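Local coordinates for magnesium transporter MgtE (Enterococcus faecalis, PDB 2OUX), which probably transports magnesium ions across the cell membrane as a homodimer, and is represented here by its cytosolic N domain and paired CBS domains, at residues Y175-D180 and F232-V237; N100-L105 and G126-L131; V151-V156 and D200-D205; E137-I142 and I212-G217. All coordinates share one frame; numbering follows the deposited sequence.

Interaction 1 of 4, residues Y175-D180 and F232-V237; sequences YVYVVD and FLAVPV
The tandem CBS pair of MgtE brings a strand of its first repeat face to face with one of its second: strand 175-179 and the segment 234-237 run nearly parallel, 20° apart with axes 9.1 Å from each other, too far for backbone pairing. Side chains fill the gap. The Y175 ring reaches across so that its CE2 meets L233 CG tip to tip at 3.5 Å, while CD2 lies 4.1 Å from A234 CB. Beyond the ring, Y175 OH comes within 3.3 Å of F232 CD1, and the two ring planes stand 80° apart, in a pair that is neither a stack nor a clean edge-to-face contact. The same hydroxyl shares a water with the backbone: Y175 OH lies 2.7 Å from it, and that water accepts a weak bond from L233 N. Two residues on along the same side of the strand, the side chain of Y177 crosses that of P236 at about a right angle, its CE1 3.5 Å from P236 CD. Y177 and A234 also mark a magnesium site in this crystal, so the seam carries an ion. At the dimer interface L233 packs on L233 of the second subunit, and the F232 ring meets that of H35 of the second subunit. Aromatic and aliphatic side chains between two small sheets are typical of the seam in a Bateman module, the paired-CBS fold.

Interaction 2 of 4, residues N100-L105 and G126-L131; sequences NAVDLL and GEIKEL. With MG (magnesium ion), chain D.
V102 has CG1 anti to its backbone N (chi1 162°), which leaves CG2 anti to the carbonyl carbon, and it is CG2 that does the touching; I128 sets CG1 anti to its carbonyl carbon (chi1 -69°) and CG2 anti to its N, spreading two branches over helix 98-107. V102 CG2 lies 3.6 Å from I128 O and 4.0 Å from L131 CB, so it settles between one turn of helix 122-131 and the next. I128 CG2 meets L105 CD1 at 3.7 Å, with the two side chains crossing at about a right angle. The CG1 branch of I128 points to the A101 side of the helix. The short segments cross at 65°, and all five touching residues are buried, within the helical N domain. No hydrogen bond passes between the segments.

D103, on a different side of the same helix turn, faces the metal instead. Its CG stands anti to the carbonyl carbon, and OD1 binds magnesium at 2.2 Å. D103 OD2 accepts a hydrogen bond of 2.7 Å from water 2, which itself lies 2.3 Å from the ion, so metal, water and carboxylate close a small ring that fixes the rotation of the group. Four waters and A141 O complete six ligands. E72 OE2 approaches D103 OD2 as a like charge, and the cation would be expected to offset that repulsion and keep D103 ionised. An apolar helix crossing thus stands beside a largely hydrated ion that the protein holds through two direct bonds, from D103 OD1 and A141 O.

Interaction 3 of 4, residues V151-V156 and D200-D205; sequences VANQTV and DTLIAD
I203 enters the contact with its CB 3.3 Å from A152 O, on the inner side of the turn made by residues 151-156. From there CG1, anti to the carbonyl carbon, lies 3.3 Å from Q154 O, while CG2 turns the other way, towards the carbonyls of V151 and A152. CD1 ends the chain 4.0 Å from V156 CA. Beyond the two segments V178 of strand 175-179 and L194 pack on this buried side chain, which joins the surface turn to the interior of the first CBS repeat.

Backbone hydrogen bonds run alongside it. T155 and L202 form a single bridge, a non-hydrogen-bonded antiparallel pair with a bond on each flank. I203 N donates to Q154 O at 2.7 Å, nearly along the C=O axis (168°), and V156 N donates to T201 O at 3.0 Å, likewise nearly along the C=O axis, though its N-H...O is more bent (145°). A third, weak bond runs from A204 N to A152 O. That carbonyl also receives Q154 N across the inverse gamma turn centred on N153, and is therefore shared by two donors. Methyl groups finish the seam: A152 CB touches A204 CB at 3.7 Å, and T155 CG2 meets L202 CD1 at 3.8 Å.

T155 OG1, held in the crowded position between N and carbonyl carbon, caps S158 N and so serves as N-cap of helix 156-166, while Q154 NE2 bonds S158 OG. Peptide groups therefore pair with one another across this largely surface contact, and its chemistry is that of a short, strand-like backbone tie anchored by one aliphatic side chain.

Interaction 4 of 4, residues E137-I142 and I212-G217; sequences ETAGAI and ISVHVG. With MG (magnesium ion), chain D.
One hydrogen bond crosses between the segments: G140 N donates to V216 O at 2.9 Å. The donor approaches in the carbonyl plane on a lone pair (C=O...N 137°), and the N-H...O angle is 146°. A139 N also comes near the same oxygen, but its angle is too poor for a bond. The turn that presents G140 is held from within by A141 N bonding T138 O, and T138 OG1 is turned back to E135 O.

Apolar and van der Waals contacts surround this bond. V216 CG2, anti to the backbone N, presses on G140 CA at 3.5 Å, tighter than usual for two carbons. The methyl of A139 lies against strand 214-215, its CB 3.5 Å from H215 O and 4.4 Å from V214 CG2. T138 touches with its branch point, CB lying 3.8 Å from V216 O.

The second segment includes the short edge strand 214-215 of the three-stranded sheet in the second CBS repeat, where V214 pairs with P236 and T238 of strand 234-238. The first segment follows helix 122-131 and precedes strand 149-150, so the contact sets this connection against the edge of the second repeat's sheet. H215 points away and stacks on Y240, with V216 CG1 4.0 Å above one face of its imidazole.

Metal coordination involves the carbonyl of A141, a residue that takes no part in the contact with 212-217. A141 O binds magnesium at 2.1 Å, a backbone ligand to the ion that D103 of the N domain also binds. E137, at the start of the same turn, belongs to a further magnesium site together with E260.

From the N terminus, interaction 2 comes first: helices 98-107 and 122-131 close a loop within the N domain, ahead of the other three. The chain then enters the CBS pair at 137-142, which pairs with 212-217 in interaction 4; interaction 3 both opens and closes inside that long loop, within the first repeat. Interaction 1 starts at 175-180, between the two segments of interaction 3, and ends at 232-237, so it crosses interactions 3 and 4. Interactions 1 and 3 pack together in the first repeat, while strands 234-238 and 214-215, neighbours in one sheet, join interactions 1 and 4. Interactions 2 and 4 share one magnesium ion, joining N domain to CBS pair.

Interaction 1 of 4, residues Y175-D180 and F232-V237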
# COMPACT_ATOMS: atom_id res chain seq x y z
N TYR A 175 -6.89 -5.15 3.63
CA TYR A 175 -8.25 -4.89 3.22
C TYR A 175 -8.91 -6.25 3.38
O TYR A 175 -8.34 -7.26 2.99
CB TYR A 175 -8.35 -4.44 1.76
CG TYR A 175 -8.10 -2.97 1.54
CD1 TYR A 175 -8.82 -2.02 2.25
CD2 TYR A 175 -7.14 -2.53 0.64
CE1 TYR A 175 -8.60 -0.67 2.06
CE2 TYR A 175 -6.90 -1.18 0.44
CZ TYR A 175 -7.63 -0.26 1.16
OH TYR A 175 -7.40 1.09 0.99
N VAL A 176 -10.09 -6.27 3.99
CA VAL A 176 -10.82 -7.53 4.16
C VAL A 176 -12.12 -7.38 3.39
O VAL A 176 -12.93 -6.50 3.69
CB VAL A 176 -11.13 -7.81 5.63
CG1 VAL A 176 -11.85 -9.15 5.76
CG2 VAL A 176 -9.84 -7.82 6.44
N TYR A 177 -12.33 -8.23 2.40
CA TYR A 177 -13.54 -8.15 1.60
C TYR A 177 -14.67 -8.99 2.19
O TYR A 177 -14.45 -10.06 2.74
CB TYR A 177 -13.21 -8.56 0.17
CG TYR A 177 -12.11 -7.70 -0.39
CD1 TYR A 177 -12.38 -6.42 -0.88
CD2 TYR A 177 -10.77 -8.11 -0.32
CE1 TYR A 177 -11.35 -5.56 -1.28
CE2 TYR A 177 -9.74 -7.26 -0.71
CZ TYR A 177 -10.04 -5.99 -1.18
OH TYR A 177 -9.02 -5.12 -1.49
N VAL A 178 -15.89 -8.47 2.09
CA VAL A 178 -17.04 -9.18 2.63
C VAL A 178 -17.88 -9.70 1.48
O VAL A 178 -18.25 -8.95 0.60
CB VAL A 178 -17.91 -8.25 3.51
CG1 VAL A 178 -19.05 -9.04 4.15
CG2 VAL A 178 -17.04 -7.60 4.60
N VAL A 179 -18.17 -11.00 1.50
CA VAL A 179 -18.99 -11.61 0.45
C VAL A 179 -20.15 -12.36 1.08
O VAL A 179 -20.16 -12.59 2.28
CB VAL A 179 -18.20 -12.63 -0.41
CG1 VAL A 179 -17.10 -11.94 -1.19
CG2 VAL A 179 -17.63 -13.72 0.49
N ASP A 180 -21.12 -12.74 0.26
CA ASP A 180 -22.25 -13.53 0.74
C ASP A 180 -21.92 -14.98 0.39
O ASP A 180 -20.80 -15.27 -0.02
CB ASP A 180 -23.56 -13.08 0.08
CG ASP A 180 -23.53 -13.20 -1.43
OD1 ASP A 180 -22.60 -13.83 -1.97
OD2 ASP A 180 -24.46 -12.66 -2.08
N PHE A 232 -5.63 3.57 -3.12
CA PHE A 232 -5.78 2.24 -2.53
C PHE A 232 -4.51 1.43 -2.73
O PHE A 232 -3.79 1.63 -3.71
CB PHE A 232 -6.91 1.46 -3.20
CG PHE A 232 -8.28 1.97 -2.91
CD1 PHE A 232 -8.59 2.54 -1.68
CD2 PHE A 232 -9.30 1.79 -3.84
CE1 PHE A 232 -9.90 2.90 -1.38
CE2 PHE A 232 -10.61 2.14 -3.54
CZ PHE A 232 -10.91 2.70 -2.31
N LEU A 233 -4.24 0.50 -1.81
CA LEU A 233 -3.06 -0.35 -1.93
C LEU A 233 -3.49 -1.63 -2.64
O LEU A 233 -2.67 -2.48 -2.98
CB LEU A 233 -2.47 -0.65 -0.55
CG LEU A 233 -3.38 -1.30 0.49
CD1 LEU A 233 -3.39 -2.82 0.31
CD2 LEU A 233 -2.88 -0.94 1.89
N ALA A 234 -4.79 -1.76 -2.87
CA ALA A 234 -5.34 -2.90 -3.58
C ALA A 234 -6.78 -2.60 -4.00
O ALA A 234 -7.43 -1.73 -3.41
CB ALA A 234 -5.30 -4.16 -2.70
N VAL A 235 -7.27 -3.31 -5.01
CA VAL A 235 -8.63 -3.13 -5.48
C VAL A 235 -9.21 -4.45 -5.95
O VAL A 235 -8.57 -5.19 -6.70
CB VAL A 235 -8.71 -2.06 -6.61
CG1 VAL A 235 -8.02 -2.55 -7.88
CG2 VAL A 235 -10.16 -1.69 -6.87
N PRO A 236 -10.42 -4.79 -5.49
CA PRO A 236 -11.07 -6.05 -5.86
C PRO A 236 -11.53 -6.12 -7.31
O PRO A 236 -11.83 -5.11 -7.94
CB PRO A 236 -12.22 -6.17 -4.86
CG PRO A 236 -12.57 -4.77 -4.58
CD PRO A 236 -11.23 -4.06 -4.49
N VAL A 237 -11.56 -7.34 -7.84
CA VAL A 237 -11.95 -7.60 -9.21
C VAL A 237 -13.13 -8.57 -9.24
O VAL A 237 -13.14 -9.57 -8.52
CB VAL A 237 -10.77 -8.23 -10.00
CG1 VAL A 237 -11.15 -8.39 -11.47
CG2 VAL A 237 -9.54 -7.36 -9.87
O HOH W 1 -4.73 1.53 0.68

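Interaction 2 of 4, residues N100-L105 and G126-L131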
# COMPACT_ATOMS: atom_id res chain seq x y z
N ASN A 100 2.02 -14.01 -10.40
CA ASN A 100 3.42 -14.18 -10.77
C ASN A 100 3.66 -15.51 -11.45
O ASN A 100 4.50 -15.61 -12.34
CB ASN A 100 4.31 -14.06 -9.53
CG ASN A 100 4.23 -12.70 -8.88
OD1 ASN A 100 4.14 -11.67 -9.56
ND2 ASN A 100 4.27 -12.67 -7.55
N ALA A 101 2.94 -16.54 -11.02
CA ALA A 101 3.11 -17.86 -11.63
C ALA A 101 2.66 -17.80 -13.10
O ALA A 101 3.41 -18.21 -13.99
CB ALA A 101 2.30 -18.90 -10.87
N VAL A 102 1.46 -17.29 -13.33
CA VAL A 102 0.92 -17.17 -14.68
C VAL A 102 1.91 -16.42 -15.58
O VAL A 102 2.15 -16.83 -16.72
CB VAL A 102 -0.45 -16.45 -14.68
CG1 VAL A 102 -0.78 -15.94 -16.08
CG2 VAL A 102 -1.53 -17.39 -14.22
N ASP A 103 2.49 -15.34 -15.08
CA ASP A 103 3.44 -14.58 -15.87
C ASP A 103 4.67 -15.40 -16.24
O ASP A 103 5.10 -15.40 -17.39
CB ASP A 103 3.89 -13.30 -15.14
CG ASP A 103 2.78 -12.27 -15.05
OD1 ASP A 103 1.68 -12.59 -15.53
OD2 ASP A 103 3.01 -11.17 -14.50
N LEU A 104 5.23 -16.10 -15.26
CA LEU A 104 6.40 -16.92 -15.49
C LEU A 104 6.07 -17.90 -16.62
O LEU A 104 6.77 -17.96 -17.63
CB LEU A 104 6.77 -17.69 -14.22
CG LEU A 104 8.18 -18.29 -14.07
CD1 LEU A 104 8.60 -18.96 -15.36
CD2 LEU A 104 9.16 -17.20 -13.69
N LEU A 105 5.00 -18.66 -16.44
CA LEU A 105 4.59 -19.63 -17.44
C LEU A 105 4.44 -19.05 -18.84
O LEU A 105 4.93 -19.64 -19.81
CB LEU A 105 3.28 -20.29 -17.00
CG LEU A 105 3.50 -21.10 -15.72
CD1 LEU A 105 2.19 -21.71 -15.26
CD2 LEU A 105 4.53 -22.19 -15.97
N GLY A 126 -5.15 -25.36 -10.20
CA GLY A 126 -6.45 -24.71 -10.29
C GLY A 126 -6.50 -23.22 -10.56
O GLY A 126 -6.98 -22.79 -11.62
N GLU A 127 -6.04 -22.41 -9.62
CA GLU A 127 -6.06 -20.95 -9.78
C GLU A 127 -5.20 -20.49 -10.96
O GLU A 127 -5.58 -19.56 -11.67
CB GLU A 127 -5.59 -20.25 -8.51
CG GLU A 127 -6.58 -20.29 -7.34
CD GLU A 127 -6.70 -21.66 -6.72
OE1 GLU A 127 -5.66 -22.33 -6.54
OE2 GLU A 127 -7.84 -22.06 -6.40
N ILE A 128 -4.05 -21.12 -11.14
CA ILE A 128 -3.16 -20.76 -12.24
C ILE A 128 -3.88 -20.96 -13.58
O ILE A 128 -3.72 -20.17 -14.52
CB ILE A 128 -1.88 -21.63 -12.24
CG1 ILE A 128 -0.99 -21.30 -11.04
CG2 ILE A 128 -1.14 -21.44 -13.56
CD1 ILE A 128 -0.62 -19.85 -10.93
N LYS A 129 -4.68 -22.02 -13.67
CA LYS A 129 -5.39 -22.30 -14.91
C LYS A 129 -6.49 -21.30 -15.22
O LYS A 129 -6.71 -20.97 -16.38
CB LYS A 129 -5.94 -23.74 -14.91
CG LYS A 129 -4.88 -24.78 -15.27
CD LYS A 129 -5.44 -26.18 -15.45
CE LYS A 129 -4.37 -27.12 -16.02
NZ LYS A 129 -4.81 -28.54 -16.08
N GLU A 130 -7.16 -20.80 -14.19
CA GLU A 130 -8.22 -19.82 -14.41
C GLU A 130 -7.65 -18.53 -14.99
O GLU A 130 -8.03 -18.09 -16.08
CB GLU A 130 -8.94 -19.49 -13.11
CG GLU A 130 -9.54 -20.68 -12.38
CD GLU A 130 -10.09 -20.28 -11.02
OE1 GLU A 130 -9.32 -19.72 -10.21
OE2 GLU A 130 -11.28 -20.53 -10.75
N LEU A 131 -6.72 -17.94 -14.25
CA LEU A 131 -6.13 -16.66 -14.66
C LEU A 131 -5.34 -16.65 -15.96
O LEU A 131 -5.06 -15.58 -16.49
CB LEU A 131 -5.28 -16.10 -13.51
CG LEU A 131 -6.07 -15.41 -12.37
CD1 LEU A 131 -7.04 -16.38 -11.73
CD2 LEU A 131 -5.08 -14.88 -11.33
MG MG D . -0.26 -11.49 -15.38
O HOH W 2 0.62 -10.05 -13.88
O HOH W 3 -1.20 -12.34 -17.41
O HOH W 4 0.41 -10.17 -16.91
O HOH W 5 -0.88 -12.95 -14.01

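Interaction 3 of 4, residues V151-V156 and D200-D205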
# COMPACT_ATOMS: atom_id res chain seq x y z
N VAL A 151 -17.70 -13.31 5.68
CA VAL A 151 -19.14 -13.05 5.57
C VAL A 151 -19.49 -11.96 6.56
O VAL A 151 -18.80 -11.78 7.57
CB VAL A 151 -19.99 -14.29 5.89
CG1 VAL A 151 -19.74 -15.38 4.88
CG2 VAL A 151 -19.68 -14.79 7.31
N ALA A 152 -20.59 -11.26 6.28
CA ALA A 152 -21.07 -10.17 7.12
C ALA A 152 -21.47 -10.52 8.56
O ALA A 152 -20.99 -9.89 9.49
CB ALA A 152 -22.23 -9.48 6.42
N ASN A 153 -22.36 -11.50 8.73
CA ASN A 153 -22.85 -11.89 10.06
C ASN A 153 -21.83 -12.62 10.91
O ASN A 153 -22.08 -13.68 11.46
CB ASN A 153 -24.13 -12.73 9.92
CG ASN A 153 -24.75 -13.08 11.27
OD1 ASN A 153 -24.60 -14.19 11.77
ND2 ASN A 153 -25.46 -12.11 11.86
N GLN A 154 -20.65 -12.02 11.01
CA GLN A 154 -19.56 -12.57 11.78
C GLN A 154 -19.05 -11.45 12.68
O GLN A 154 -19.28 -10.27 12.39
CB GLN A 154 -18.49 -13.06 10.81
CG GLN A 154 -17.13 -13.35 11.40
CD GLN A 154 -16.21 -13.97 10.37
OE1 GLN A 154 -16.20 -13.56 9.21
NE2 GLN A 154 -15.43 -14.95 10.79
N THR A 155 -18.36 -11.80 13.76
CA THR A 155 -17.82 -10.80 14.67
C THR A 155 -16.38 -10.47 14.28
O THR A 155 -15.73 -11.24 13.56
CB THR A 155 -17.78 -11.33 16.09
OG1 THR A 155 -16.99 -12.52 16.12
CG2 THR A 155 -19.19 -11.63 16.58
N VAL A 156 -15.87 -9.34 14.77
CA VAL A 156 -14.50 -8.95 14.45
C VAL A 156 -13.57 -9.98 15.09
O VAL A 156 -12.53 -10.33 14.53
CB VAL A 156 -14.16 -7.53 15.00
CG1 VAL A 156 -15.29 -6.56 14.69
CG2 VAL A 156 -13.87 -7.59 16.47
N ASP A 200 -16.78 -8.18 20.08
CA ASP A 200 -18.16 -8.60 19.84
C ASP A 200 -18.89 -7.90 18.70
O ASP A 200 -19.92 -8.38 18.23
CB ASP A 200 -18.96 -8.46 21.15
CG ASP A 200 -18.46 -9.42 22.23
OD1 ASP A 200 -18.57 -10.65 22.05
OD2 ASP A 200 -17.95 -8.94 23.27
N THR A 201 -18.38 -6.77 18.23
CA THR A 201 -19.04 -6.06 17.14
C THR A 201 -19.21 -6.95 15.90
O THR A 201 -18.34 -7.76 15.57
CB THR A 201 -18.26 -4.81 16.75
OG1 THR A 201 -18.00 -4.03 17.92
CG2 THR A 201 -19.06 -3.98 15.75
N LEU A 202 -20.34 -6.79 15.21
CA LEU A 202 -20.60 -7.56 14.01
C LEU A 202 -20.06 -6.88 12.76
O LEU A 202 -20.35 -5.71 12.50
CB LEU A 202 -22.11 -7.80 13.85
CG LEU A 202 -22.64 -9.14 14.37
CD1 LEU A 202 -22.17 -9.38 15.79
CD2 LEU A 202 -24.17 -9.15 14.30
N ILE A 203 -19.26 -7.63 12.00
CA ILE A 203 -18.66 -7.14 10.77
C ILE A 203 -19.68 -6.35 9.96
O ILE A 203 -19.38 -5.27 9.45
CB ILE A 203 -18.11 -8.32 9.90
CG1 ILE A 203 -16.89 -8.94 10.58
CG2 ILE A 203 -17.81 -7.84 8.49
CD1 ILE A 203 -15.73 -7.98 10.76
N ALA A 204 -20.90 -6.89 9.87
CA ALA A 204 -21.98 -6.26 9.12
C ALA A 204 -22.31 -4.86 9.62
O ALA A 204 -22.88 -4.05 8.88
CB ALA A 204 -23.22 -7.14 9.17
N ASP A 205 -21.97 -4.57 10.87
CA ASP A 205 -22.27 -3.26 11.43
C ASP A 205 -21.20 -2.21 11.20
O ASP A 205 -21.48 -1.02 11.32
CB ASP A 205 -22.58 -3.38 12.92
CG ASP A 205 -23.96 -3.95 13.19
OD1 ASP A 205 -24.89 -3.59 12.44
OD2 ASP A 205 -24.13 -4.73 14.15

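Interaction 4 of 4, residues E137-I142 and I212-G217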
# COMPACT_ATOMS: atom_id res chain seq x y z
N GLU A 137 -3.03 -7.56 -20.39
CA GLU A 137 -3.31 -6.15 -20.15
C GLU A 137 -4.68 -5.80 -19.61
O GLU A 137 -5.06 -4.63 -19.57
CB GLU A 137 -3.01 -5.32 -21.41
CG GLU A 137 -1.60 -5.55 -21.94
CD GLU A 137 -1.08 -4.38 -22.75
OE1 GLU A 137 -1.78 -3.93 -23.69
OE2 GLU A 137 0.03 -3.91 -22.45
N THR A 138 -5.42 -6.82 -19.19
CA THR A 138 -6.74 -6.63 -18.58
C THR A 138 -6.59 -6.94 -17.09
O THR A 138 -5.63 -7.60 -16.68
CB THR A 138 -7.79 -7.61 -19.14
OG1 THR A 138 -7.42 -8.95 -18.78
CG2 THR A 138 -7.89 -7.48 -20.67
N ALA A 139 -7.54 -6.48 -16.29
CA ALA A 139 -7.50 -6.71 -14.85
C ALA A 139 -7.25 -8.18 -14.49
O ALA A 139 -6.51 -8.47 -13.56
CB ALA A 139 -8.79 -6.25 -14.22
N GLY A 140 -7.89 -9.09 -15.22
CA GLY A 140 -7.72 -10.50 -14.92
C GLY A 140 -6.28 -10.94 -15.12
O GLY A 140 -5.80 -11.86 -14.47
N ALA A 141 -5.59 -10.26 -16.03
CA ALA A 141 -4.22 -10.57 -16.34
C ALA A 141 -3.24 -10.01 -15.32
O ALA A 141 -2.13 -10.48 -15.25
CB ALA A 141 -3.87 -10.06 -17.72
N ILE A 142 -3.63 -9.02 -14.52
CA ILE A 142 -2.69 -8.48 -13.54
C ILE A 142 -3.16 -8.66 -12.10
O ILE A 142 -2.49 -8.21 -11.17
CB ILE A 142 -2.42 -6.98 -13.78
CG1 ILE A 142 -3.72 -6.20 -13.73
CG2 ILE A 142 -1.71 -6.79 -15.13
CD1 ILE A 142 -3.52 -4.70 -13.68
N ILE A 212 -15.43 -0.14 -3.67
CA ILE A 212 -15.00 0.16 -5.03
C ILE A 212 -14.32 -1.07 -5.61
O ILE A 212 -13.47 -1.69 -4.95
CB ILE A 212 -13.99 1.34 -5.05
CG1 ILE A 212 -14.64 2.61 -4.48
CG2 ILE A 212 -13.50 1.59 -6.47
CD1 ILE A 212 -14.73 2.61 -2.95
N SER A 213 -14.68 -1.43 -6.84
CA SER A 213 -14.09 -2.58 -7.50
C SER A 213 -14.03 -2.32 -9.00
O SER A 213 -14.60 -1.34 -9.48
CB SER A 213 -14.91 -3.84 -7.23
OG SER A 213 -16.21 -3.75 -7.78
N VAL A 214 -13.34 -3.21 -9.71
CA VAL A 214 -13.20 -3.12 -11.15
C VAL A 214 -13.65 -4.44 -11.75
O VAL A 214 -13.73 -5.45 -11.04
CB VAL A 214 -11.73 -2.85 -11.55
CG1 VAL A 214 -11.26 -1.54 -10.94
CG2 VAL A 214 -10.83 -4.00 -11.07
N HIS A 215 -13.94 -4.44 -13.05
CA HIS A 215 -14.39 -5.64 -13.75
C HIS A 215 -13.18 -6.37 -14.31
O HIS A 215 -12.23 -5.74 -14.78
CB HIS A 215 -15.35 -5.26 -14.89
CG HIS A 215 -15.87 -6.44 -15.66
ND1 HIS A 215 -16.78 -7.34 -15.13
CD2 HIS A 215 -15.60 -6.88 -16.92
CE1 HIS A 215 -17.05 -8.27 -16.03
NE2 HIS A 215 -16.34 -8.02 -17.12
N VAL A 216 -13.21 -7.69 -14.28
CA VAL A 216 -12.07 -8.48 -14.76
C VAL A 216 -11.59 -8.15 -16.18
O VAL A 216 -10.42 -8.35 -16.52
CB VAL A 216 -12.39 -9.99 -14.64
CG1 VAL A 216 -13.58 -10.36 -15.51
CG2 VAL A 216 -11.16 -10.80 -15.00
N GLY A 217 -12.47 -7.61 -17.01
CA GLY A 217 -12.09 -7.27 -18.37
C GLY A 217 -11.65 -5.83 -18.59
O GLY A 217 -11.30 -5.46 -19.71
MG MG D . -0.26 -11.49 -15.38
O HOH W 3 -1.20 -12.34 -17.41
O HOH W 4 0.41 -10.17 -16.91
O HOH W 2 0.62 -10.05 -13.88
O HOH W 5 -0.88 -12.95 -14.01